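Local coordinates for protein probable fimbrial chaperone YadV (Escherichia coli K-12, PDB 5GHU) that probably acts as a periplasmic chaperone that helps pilin subunits fold and hands them to an outer-membrane usher for fimbrial assembly, at residues Leu138-Ser143 against Ala149-Thr154; Ile70-Thr75 against Phe88-Leu93. All blocks are in the same frame, centred on the assembly; numbering follows the deposited sequence.

Contact 1 (Leu138-Ser143 against Ala149-Thr154); sequences LKWFWS and ASLRVT
W140 and V153 stand side by side as a non-hydrogen-bonded pair of an antiparallel beta hairpin in the C-terminal immunoglobulin-like domain, on the side of the sheet turned into the domain core. Packing is tight here. V153 CG1 sits almost centrally over the six-membered ring of W140, 3.9 Å from its centroid, a CH-pi contact, while CG2 lies 3.5 Å from W140 CE3. The branched valine suits this place because one methyl sits over the six-membered ring while the other meets W140 CE3 and CZ3. L151 CD1 approaches the same indole obliquely, and F163, V204 and F206 close in from strands 163-170 and 203-209. Short backbone bonds hold the strands together, among them R152 N to F141 O at 2.7 Å.

The other face, with F141, R152 and T154, is partly open to solvent, but the stack itself is close. A long chain bent at chi2 (-94°) and chi3 folds the R152 guanidinium flat over the F141 ring, centres 3.8 Å apart and planes at 15°, a cation-pi stack that covers one ring face while the charged group stays at the partly exposed side. Replacing R152 with an alanine would probably strip this face of the F141 ring of its cover and leave T154 without one of its partners. T154 OG1, which also bonds D187, lies in the guanidinium plane and accepts a hydrogen bond from R152 NH1 at 2.8 Å.

Contact 2 (Ile70-Thr75 against Phe88-Leu93); sequences IKLMYT and FWFNVL
The F90 ring meets two aliphatic side chains of the facing strand, L72 and I70, and both come in obliquely. L72 makes the closer approach: its methyl CD2 lies 3.6 Å from F90 CE1 and 3.9 Å from F90 CD1, so the contact falls on the CD1-CE1 side of the ring. I70 reaches the same corner with its branch methyl CG2, 4.2 Å from F90 CE1. F90 can span the gap because its CG stands anti to the backbone N (chi1 178°), which carries the ring out toward the other strand.

The backbones themselves stay well apart, with L72 CA and F90 CA separated by 9.2 Å, and no hydrogen bond joins the two segments. What binds them is apolar contact among buried side chains: a flat ring long enough to bridge two layers, met by branched residues whose methyls fit against it. V21 of strand 19-25 touches both L72 and F90, and L120 of strand 114-123 packs on L72, so the pair belongs to a wider hydrophobic interior. Along 88-93 the residues alternate, and N91 points the other way to bond R115. Inward-facing side chains meeting from two layers of strands are characteristic of the beta-sandwich core of an immunoglobulin-like domain, here the N-terminal domain of a PapD-type chaperone.

Overall arrangement
The two contacts lie in different domains and share neither strand nor sheet. Contact 2 comes first along the chain, within the N-terminal domain, where strands 67-74 and 86-95 meet; contact 1 follows in the C-terminal domain, on neighbouring strands 139-143 and 150-155. Their centres are 33 Å apart, on opposite sides of the chain's centre, and their nearest atoms are about 17 Å apart. One contact joins two strands within a sheet, the other bridges layers of a sandwich, and neither crosses the boundary between the domains. In relatives the interdomain cleft anchors the end of the pilin subunit, and an N-terminal-domain strand completes its fold; this is probably so here.

Contact 1 (Leu138-Ser143 against Ala149-Thr154)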
ATOM      1  N   LEU A 138     -11.596   3.018 -11.907  1.00 17.57           N
ATOM      2  CA  LEU A 138     -11.279   1.624 -12.350  1.00 17.15           C
ATOM      3  C   LEU A 138     -12.400   1.041 -13.176  1.00 18.57           C
ATOM      4  O   LEU A 138     -13.616   1.250 -12.887  1.00 19.58           O
ATOM      5  CB  LEU A 138     -11.008   0.697 -11.156  1.00 16.85           C
ATOM      6  CG  LEU A 138      -9.873   1.169 -10.220  1.00 17.18           C
ATOM      7  CD1 LEU A 138      -9.729   0.167  -9.019  1.00 19.31           C
ATOM      8  CD2 LEU A 138      -8.523   1.255 -11.017  1.00 17.50           C
ATOM      9  N   LYS A 139     -11.999   0.297 -14.218  1.00 17.34           N
ATOM     10  CA  LYS A 139     -12.981  -0.447 -15.010  1.00 18.68           C
ATOM     11  C   LYS A 139     -12.839  -1.929 -14.736  1.00 19.82           C
ATOM     12  O   LYS A 139     -11.735  -2.483 -14.726  1.00 20.82           O
ATOM     13  CB  LYS A 139     -12.781  -0.174 -16.512  1.00 19.95           C
ATOM     14  CG  LYS A 139     -12.841   1.318 -16.841  1.00 23.83           C
ATOM     15  CD  LYS A 139     -14.193   1.830 -16.436  1.00 36.32           C
ATOM     16  CE  LYS A 139     -14.437   3.251 -16.915  1.00 59.72           C
ATOM     17  NZ  LYS A 139     -15.497   3.932 -16.087  1.00 66.98           N
ATOM     18  N   TRP A 140     -13.983  -2.572 -14.553  1.00 17.79           N
ATOM     19  CA  TRP A 140     -14.014  -3.983 -14.195  1.00 18.94           C
ATOM     20  C   TRP A 140     -14.649  -4.848 -15.250  1.00 19.52           C
ATOM     21  O   TRP A 140     -15.664  -4.485 -15.860  1.00 20.73           O
ATOM     22  CB  TRP A 140     -14.853  -4.149 -12.903  1.00 18.57           C
ATOM     23  CG  TRP A 140     -14.340  -3.351 -11.726  1.00 16.99           C
ATOM     24  CD1 TRP A 140     -14.473  -1.973 -11.509  1.00 16.92           C
ATOM     25  CD2 TRP A 140     -13.611  -3.858 -10.603  1.00 19.33           C
ATOM     26  NE1 TRP A 140     -13.869  -1.650 -10.331  1.00 19.26           N
ATOM     27  CE2 TRP A 140     -13.341  -2.762  -9.744  1.00 17.42           C
ATOM     28  CE3 TRP A 140     -13.201  -5.165 -10.217  1.00 19.63           C
ATOM     29  CZ2 TRP A 140     -12.621  -2.894  -8.581  1.00 16.35           C
ATOM     30  CZ3 TRP A 140     -12.482  -5.306  -9.017  1.00 19.77           C
ATOM     31  CH2 TRP A 140     -12.220  -4.186  -8.199  1.00 18.83           C
ATOM     32  N   PHE A 141     -14.038  -6.012 -15.490  1.00 19.76           N
ATOM     33  CA  PHE A 141     -14.483  -6.974 -16.513  1.00 19.92           C
ATOM     34  C   PHE A 141     -14.375  -8.396 -16.040  1.00 22.87           C
ATOM     35  O   PHE A 141     -13.465  -8.728 -15.267  1.00 22.00           O
ATOM     36  CB  PHE A 141     -13.578  -6.864 -17.782  1.00 21.09           C
ATOM     37  CG  PHE A 141     -13.506  -5.480 -18.326  1.00 20.51           C
ATOM     38  CD1 PHE A 141     -12.596  -4.556 -17.810  1.00 20.88           C
ATOM     39  CD2 PHE A 141     -14.403  -5.082 -19.291  1.00 24.72           C
ATOM     40  CE1 PHE A 141     -12.551  -3.293 -18.294  1.00 21.03           C
ATOM     41  CE2 PHE A 141     -14.321  -3.824 -19.829  1.00 27.96           C
ATOM     42  CZ  PHE A 141     -13.410  -2.924 -19.314  1.00 25.34           C
ATOM     43  N   TRP A 142     -15.293  -9.254 -16.524  1.00 23.51           N
ATOM     44  CA  TRP A 142     -15.131 -10.664 -16.300  1.00 25.58           C
ATOM     45  C   TRP A 142     -13.898 -11.073 -17.049  1.00 31.90           C
ATOM     46  O   TRP A 142     -13.664 -10.601 -18.178  1.00 33.53           O
ATOM     47  CB  TRP A 142     -16.310 -11.487 -16.832  1.00 27.25           C
ATOM     48  CG  TRP A 142     -17.504 -11.470 -15.976  1.00 29.77           C
ATOM     49  CD1 TRP A 142     -18.707 -10.861 -16.234  1.00 30.21           C
ATOM     50  CD2 TRP A 142     -17.642 -12.113 -14.705  1.00 29.91           C
ATOM     51  NE1 TRP A 142     -19.579 -11.083 -15.194  1.00 32.32           N
ATOM     52  CE2 TRP A 142     -18.952 -11.844 -14.240  1.00 36.28           C
ATOM     53  CE3 TRP A 142     -16.772 -12.860 -13.906  1.00 31.19           C
ATOM     54  CZ2 TRP A 142     -19.438 -12.345 -13.025  1.00 33.62           C
ATOM     55  CZ3 TRP A 142     -17.254 -13.352 -12.684  1.00 33.52           C
ATOM     56  CH2 TRP A 142     -18.568 -13.078 -12.257  1.00 35.11           C
ATOM     57  N   SER A 143     -13.146 -11.978 -16.442  1.00 28.27           N
ATOM     58  CA  SER A 143     -11.947 -12.542 -17.021  1.00 35.30           C
ATOM     59  C   SER A 143     -12.225 -14.046 -17.057  1.00 53.55           C
ATOM     60  O   SER A 143     -12.617 -14.624 -16.039  1.00 64.59           O
ATOM     61  CB  SER A 143     -10.738 -12.236 -16.173  1.00 32.33           C
ATOM     62  OG  SER A 143      -9.548 -12.743 -16.703  1.00 41.59           O
ATOM     63  N   ALA A 149     -13.441 -18.347 -11.722  1.00 58.67           N
ATOM     64  CA  ALA A 149     -13.838 -16.971 -12.010  1.00 45.39           C
ATOM     65  C   ALA A 149     -12.790 -15.978 -11.588  1.00 35.25           C
ATOM     66  O   ALA A 149     -12.137 -16.130 -10.525  1.00 29.99           O
ATOM     67  CB  ALA A 149     -15.164 -16.662 -11.329  1.00 48.98           C
ATOM     68  N   SER A 150     -12.576 -14.957 -12.438  1.00 29.91           N
ATOM     69  CA  SER A 150     -11.730 -13.837 -12.044  1.00 27.88           C
ATOM     70  C   SER A 150     -12.164 -12.597 -12.773  1.00 25.24           C
ATOM     71  O   SER A 150     -12.928 -12.687 -13.715  1.00 27.87           O
ATOM     72  CB  SER A 150     -10.262 -14.133 -12.348  1.00 31.18           C
ATOM     73  OG  SER A 150     -10.179 -14.526 -13.680  1.00 41.72           O
ATOM     74  N   LEU A 151     -11.654 -11.450 -12.311  1.00 24.27           N
ATOM     75  CA  LEU A 151     -11.987 -10.159 -12.876  1.00 23.03           C
ATOM     76  C   LEU A 151     -10.723  -9.560 -13.427  1.00 23.17           C
ATOM     77  O   LEU A 151      -9.671  -9.658 -12.802  1.00 24.87           O
ATOM     78  CB  LEU A 151     -12.542  -9.218 -11.842  1.00 20.85           C
ATOM     79  CG  LEU A 151     -13.786  -9.822 -11.207  1.00 23.59           C
ATOM     80  CD1 LEU A 151     -14.158  -9.013  -9.995  1.00 22.55           C
ATOM     81  CD2 LEU A 151     -14.885  -9.711 -12.219  1.00 30.18           C
ATOM     82  N   ARG A 152     -10.855  -8.916 -14.575  1.00 20.50           N
ATOM     83  CA  ARG A 152      -9.756  -8.073 -15.064  1.00 19.06           C
ATOM     84  C   ARG A 152     -10.105  -6.622 -14.751  1.00 19.34           C
ATOM     85  O   ARG A 152     -11.234  -6.165 -15.016  1.00 21.19           O
ATOM     86  CB  ARG A 152      -9.544  -8.280 -16.553  1.00 19.22           C
ATOM     87  CG  ARG A 152      -8.420  -7.404 -17.171  1.00 20.57           C
ATOM     88  CD  ARG A 152      -8.907  -6.085 -17.782  1.00 22.15           C
ATOM     89  NE  ARG A 152      -9.712  -6.337 -18.983  1.00 20.88           N
ATOM     90  CZ  ARG A 152     -10.060  -5.379 -19.862  1.00 20.52           C
ATOM     91  NH1 ARG A 152      -9.653  -4.109 -19.691  1.00 21.15           N
ATOM     92  NH2 ARG A 152     -10.786  -5.710 -20.944  1.00 21.03           N
ATOM     93  N   VAL A 153      -9.164  -5.920 -14.161  1.00 17.15           N
ATOM     94  CA  VAL A 153      -9.411  -4.578 -13.659  1.00 16.28           C
ATOM     95  C   VAL A 153      -8.399  -3.651 -14.345  1.00 19.82           C
ATOM     96  O   VAL A 153      -7.220  -3.999 -14.445  1.00 19.79           O
ATOM     97  CB  VAL A 153      -9.236  -4.501 -12.143  1.00 18.75           C
ATOM     98  CG1 VAL A 153      -9.761  -3.130 -11.576  1.00 20.63           C
ATOM     99  CG2 VAL A 153     -10.020  -5.648 -11.463  1.00 20.40           C
ATOM    100  N   THR A 154      -8.888  -2.517 -14.840  1.00 17.52           N
ATOM    101  CA  THR A 154      -8.024  -1.575 -15.589  1.00 15.68           C
ATOM    102  C   THR A 154      -8.022  -0.253 -14.861  1.00 18.03           C
ATOM    103  O   THR A 154      -9.088   0.281 -14.570  1.00 18.40           O
ATOM    104  CB  THR A 154      -8.558  -1.408 -16.982  1.00 18.25           C
ATOM    105  OG1 THR A 154      -8.355  -2.640 -17.702  1.00 20.28           O
ATOM    106  CG2 THR A 154      -7.808  -0.325 -17.755  1.00 18.57           C
TER

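Contact 2 (Ile70-Thr75 against Phe88-Leu93)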
ATOM      1  N   ILE A  70      11.717   8.933  12.028  1.00 27.89           N
ATOM      2  CA  ILE A  70      12.618   8.560  10.938  1.00 30.10           C
ATOM      3  C   ILE A  70      12.400   9.552   9.805  1.00 29.02           C
ATOM      4  O   ILE A  70      11.285   9.759   9.377  1.00 28.06           O
ATOM      5  CB  ILE A  70      12.349   7.131  10.435  1.00 27.64           C
ATOM      6  CG1 ILE A  70      12.436   6.143  11.607  1.00 27.29           C
ATOM      7  CG2 ILE A  70      13.309   6.737   9.287  1.00 29.89           C
ATOM      8  CD1 ILE A  70      13.812   6.051  12.330  1.00 30.03           C
ATOM      9  N   LYS A  71      13.472  10.116   9.286  1.00 28.96           N
ATOM     10  CA  LYS A  71      13.348  11.065   8.195  1.00 27.42           C
ATOM     11  C   LYS A  71      13.598  10.321   6.880  1.00 29.85           C
ATOM     12  O   LYS A  71      14.645   9.670   6.694  1.00 33.21           O
ATOM     13  CB  LYS A  71      14.350  12.229   8.392  1.00 31.22           C
ATOM     14  CG  LYS A  71      14.516  13.121   7.156  1.00 41.84           C
ATOM     15  CD  LYS A  71      15.465  14.275   7.424  1.00 57.64           C
ATOM     16  CE  LYS A  71      14.811  15.316   8.320  1.00 68.19           C
ATOM     17  NZ  LYS A  71      15.668  16.530   8.492  1.00 79.06           N
ATOM     18  N   LEU A  72      12.641  10.400   5.963  1.00 27.64           N
ATOM     19  CA  LEU A  72      12.784   9.740   4.667  1.00 25.85           C
ATOM     20  C   LEU A  72      13.090  10.811   3.652  1.00 32.65           C
ATOM     21  O   LEU A  72      12.422  11.845   3.614  1.00 32.95           O
ATOM     22  CB  LEU A  72      11.519   8.988   4.279  1.00 26.99           C
ATOM     23  CG  LEU A  72      11.017   8.016   5.330  1.00 27.18           C
ATOM     24  CD1 LEU A  72       9.634   7.466   4.851  1.00 29.30           C
ATOM     25  CD2 LEU A  72      12.049   6.890   5.612  1.00 26.36           C
ATOM     26  N   MET A  73      14.106  10.585   2.835  1.00 31.33           N
ATOM     27  CA  MET A  73      14.571  11.643   1.953  1.00 30.56           C
ATOM     28  C   MET A  73      14.860  11.130   0.540  1.00 31.63           C
ATOM     29  O   MET A  73      15.641  10.201   0.369  1.00 35.05           O
ATOM     30  CB  MET A  73      15.812  12.293   2.534  1.00 38.33           C
ATOM     31  CG  MET A  73      16.203  13.478   1.748  1.00 38.55           C
ATOM     32  SD  MET A  73      17.561  14.407   2.486  1.00 49.85           S
ATOM     33  CE  MET A  73      16.965  14.841   4.102  1.00 32.37           C
ATOM     34  N   TYR A  74      14.222  11.719  -0.469  1.00 33.14           N
ATOM     35  CA  TYR A  74      14.479  11.371  -1.874  1.00 37.60           C
ATOM     36  C   TYR A  74      15.839  11.921  -2.309  1.00 35.14           C
ATOM     37  O   TYR A  74      16.178  13.049  -2.016  1.00 40.67           O
ATOM     38  CB  TYR A  74      13.357  11.910  -2.770  1.00 38.33           C
ATOM     39  CG  TYR A  74      13.510  11.696  -4.274  1.00 38.09           C
ATOM     40  CD1 TYR A  74      13.468  10.424  -4.828  1.00 36.06           C
ATOM     41  CD2 TYR A  74      13.644  12.786  -5.139  1.00 47.30           C
ATOM     42  CE1 TYR A  74      13.600  10.233  -6.216  1.00 34.78           C
ATOM     43  CE2 TYR A  74      13.770  12.612  -6.522  1.00 45.40           C
ATOM     44  CZ  TYR A  74      13.730  11.336  -7.059  1.00 47.04           C
ATOM     45  OH  TYR A  74      13.854  11.166  -8.431  1.00 50.43           O
ATOM     46  N   THR A  75      16.602  11.103  -3.006  1.00 36.06           N
ATOM     47  CA  THR A  75      17.968  11.481  -3.352  1.00 38.66           C
ATOM     48  C   THR A  75      18.098  11.721  -4.846  1.00 44.54           C
ATOM     49  O   THR A  75      19.093  12.275  -5.294  1.00 52.84           O
ATOM     50  CB  THR A  75      18.965  10.402  -2.937  1.00 42.32           C
ATOM     51  OG1 THR A  75      18.721   9.214  -3.707  1.00 39.97           O
ATOM     52  CG2 THR A  75      18.863  10.101  -1.444  1.00 42.83           C
ATOM     53  N   PHE A  88       7.010   2.206  -3.039  1.00 22.69           N
ATOM     54  CA  PHE A  88       8.130   1.597  -2.309  1.00 25.30           C
ATOM     55  C   PHE A  88       7.637   1.037  -1.009  1.00 24.16           C
ATOM     56  O   PHE A  88       6.479   1.259  -0.610  1.00 22.62           O
ATOM     57  CB  PHE A  88       9.265   2.628  -2.081  1.00 21.60           C
ATOM     58  CG  PHE A  88       9.756   3.204  -3.352  1.00 24.37           C
ATOM     59  CD1 PHE A  88       9.127   4.300  -3.934  1.00 25.41           C
ATOM     60  CD2 PHE A  88      10.823   2.629  -4.004  1.00 30.40           C
ATOM     61  CE1 PHE A  88       9.572   4.777  -5.147  1.00 28.58           C
ATOM     62  CE2 PHE A  88      11.250   3.128  -5.239  1.00 35.59           C
ATOM     63  CZ  PHE A  88      10.594   4.222  -5.780  1.00 33.52           C
ATOM     64  N   TRP A  89       8.514   0.259  -0.376  1.00 25.90           N
ATOM     65  CA  TRP A  89       8.218  -0.274   0.942  1.00 25.98           C
ATOM     66  C   TRP A  89       9.104   0.291   2.030  1.00 22.56           C
ATOM     67  O   TRP A  89      10.319   0.248   1.936  1.00 25.00           O
ATOM     68  CB  TRP A  89       8.342  -1.797   0.902  1.00 28.61           C
ATOM     69  CG  TRP A  89       7.185  -2.303   0.106  1.00 36.15           C
ATOM     70  CD1 TRP A  89       7.093  -2.399  -1.262  1.00 44.77           C
ATOM     71  CD2 TRP A  89       5.915  -2.692   0.621  1.00 32.74           C
ATOM     72  NE1 TRP A  89       5.854  -2.852  -1.618  1.00 45.57           N
ATOM     73  CE2 TRP A  89       5.112  -3.048  -0.478  1.00 43.59           C
ATOM     74  CE3 TRP A  89       5.381  -2.779   1.899  1.00 34.84           C
ATOM     75  CZ2 TRP A  89       3.817  -3.510  -0.323  1.00 47.21           C
ATOM     76  CZ3 TRP A  89       4.105  -3.236   2.049  1.00 43.67           C
ATOM     77  CH2 TRP A  89       3.336  -3.600   0.951  1.00 44.57           C
ATOM     78  N   PHE A  90       8.456   0.846   3.040  1.00 22.78           N
ATOM     79  CA  PHE A  90       9.158   1.288   4.245  1.00 21.77           C
ATOM     80  C   PHE A  90       9.190   0.143   5.251  1.00 24.17           C
ATOM     81  O   PHE A  90       8.136  -0.321   5.691  1.00 27.15           O
ATOM     82  CB  PHE A  90       8.454   2.527   4.856  1.00 23.20           C
ATOM     83  CG  PHE A  90       9.100   3.002   6.137  1.00 25.42           C
ATOM     84  CD1 PHE A  90      10.414   3.416   6.137  1.00 25.44           C
ATOM     85  CD2 PHE A  90       8.442   2.903   7.348  1.00 22.70           C
ATOM     86  CE1 PHE A  90      11.066   3.810   7.294  1.00 27.50           C
ATOM     87  CE2 PHE A  90       9.074   3.296   8.513  1.00 28.36           C
ATOM     88  CZ  PHE A  90      10.407   3.733   8.488  1.00 29.29           C
ATOM     89  N   ASN A  91      10.402  -0.296   5.599  1.00 25.64           N
ATOM     90  CA  ASN A  91      10.608  -1.437   6.483  1.00 26.33           C
ATOM     91  C   ASN A  91      11.122  -1.053   7.829  1.00 28.09           C
ATOM     92  O   ASN A  91      12.015  -0.208   7.921  1.00 27.12           O
ATOM     93  CB  ASN A  91      11.655  -2.397   5.897  1.00 28.21           C
ATOM     94  CG  ASN A  91      11.231  -2.998   4.567  1.00 35.49           C
ATOM     95  OD1 ASN A  91      10.835  -4.144   4.523  1.00 38.52           O
ATOM     96  ND2 ASN A  91      11.325  -2.234   3.493  1.00 34.17           N
ATOM     97  N   VAL A  92      10.618  -1.745   8.850  1.00 27.15           N
ATOM     98  CA  VAL A  92      11.072  -1.645  10.218  1.00 27.17           C
ATOM     99  C   VAL A  92      11.366  -3.029  10.760  1.00 30.98           C
ATOM    100  O   VAL A  92      10.513  -3.909  10.712  1.00 34.11           O
ATOM    101  CB  VAL A  92       9.996  -0.950  11.047  1.00 28.16           C
ATOM    102  CG1 VAL A  92      10.363  -0.963  12.500  1.00 33.05           C
ATOM    103  CG2 VAL A  92       9.830   0.455  10.483  1.00 31.96           C
ATOM    104  N   LEU A  93      12.579  -3.219  11.260  1.00 30.86           N
ATOM    105  CA  LEU A  93      13.003  -4.528  11.774  1.00 30.56           C
ATOM    106  C   LEU A  93      13.453  -4.349  13.218  1.00 35.14           C
ATOM    107  O   LEU A  93      14.327  -3.547  13.470  1.00 37.23           O
ATOM    108  CB  LEU A  93      14.140  -5.098  10.874  1.00 31.93           C
ATOM    109  CG  LEU A  93      14.822  -6.448  11.162  1.00 43.09           C
ATOM    110  CD1 LEU A  93      15.884  -6.359  12.257  1.00 52.10           C
ATOM    111  CD2 LEU A  93      13.781  -7.441  11.548  1.00 49.47           C
TER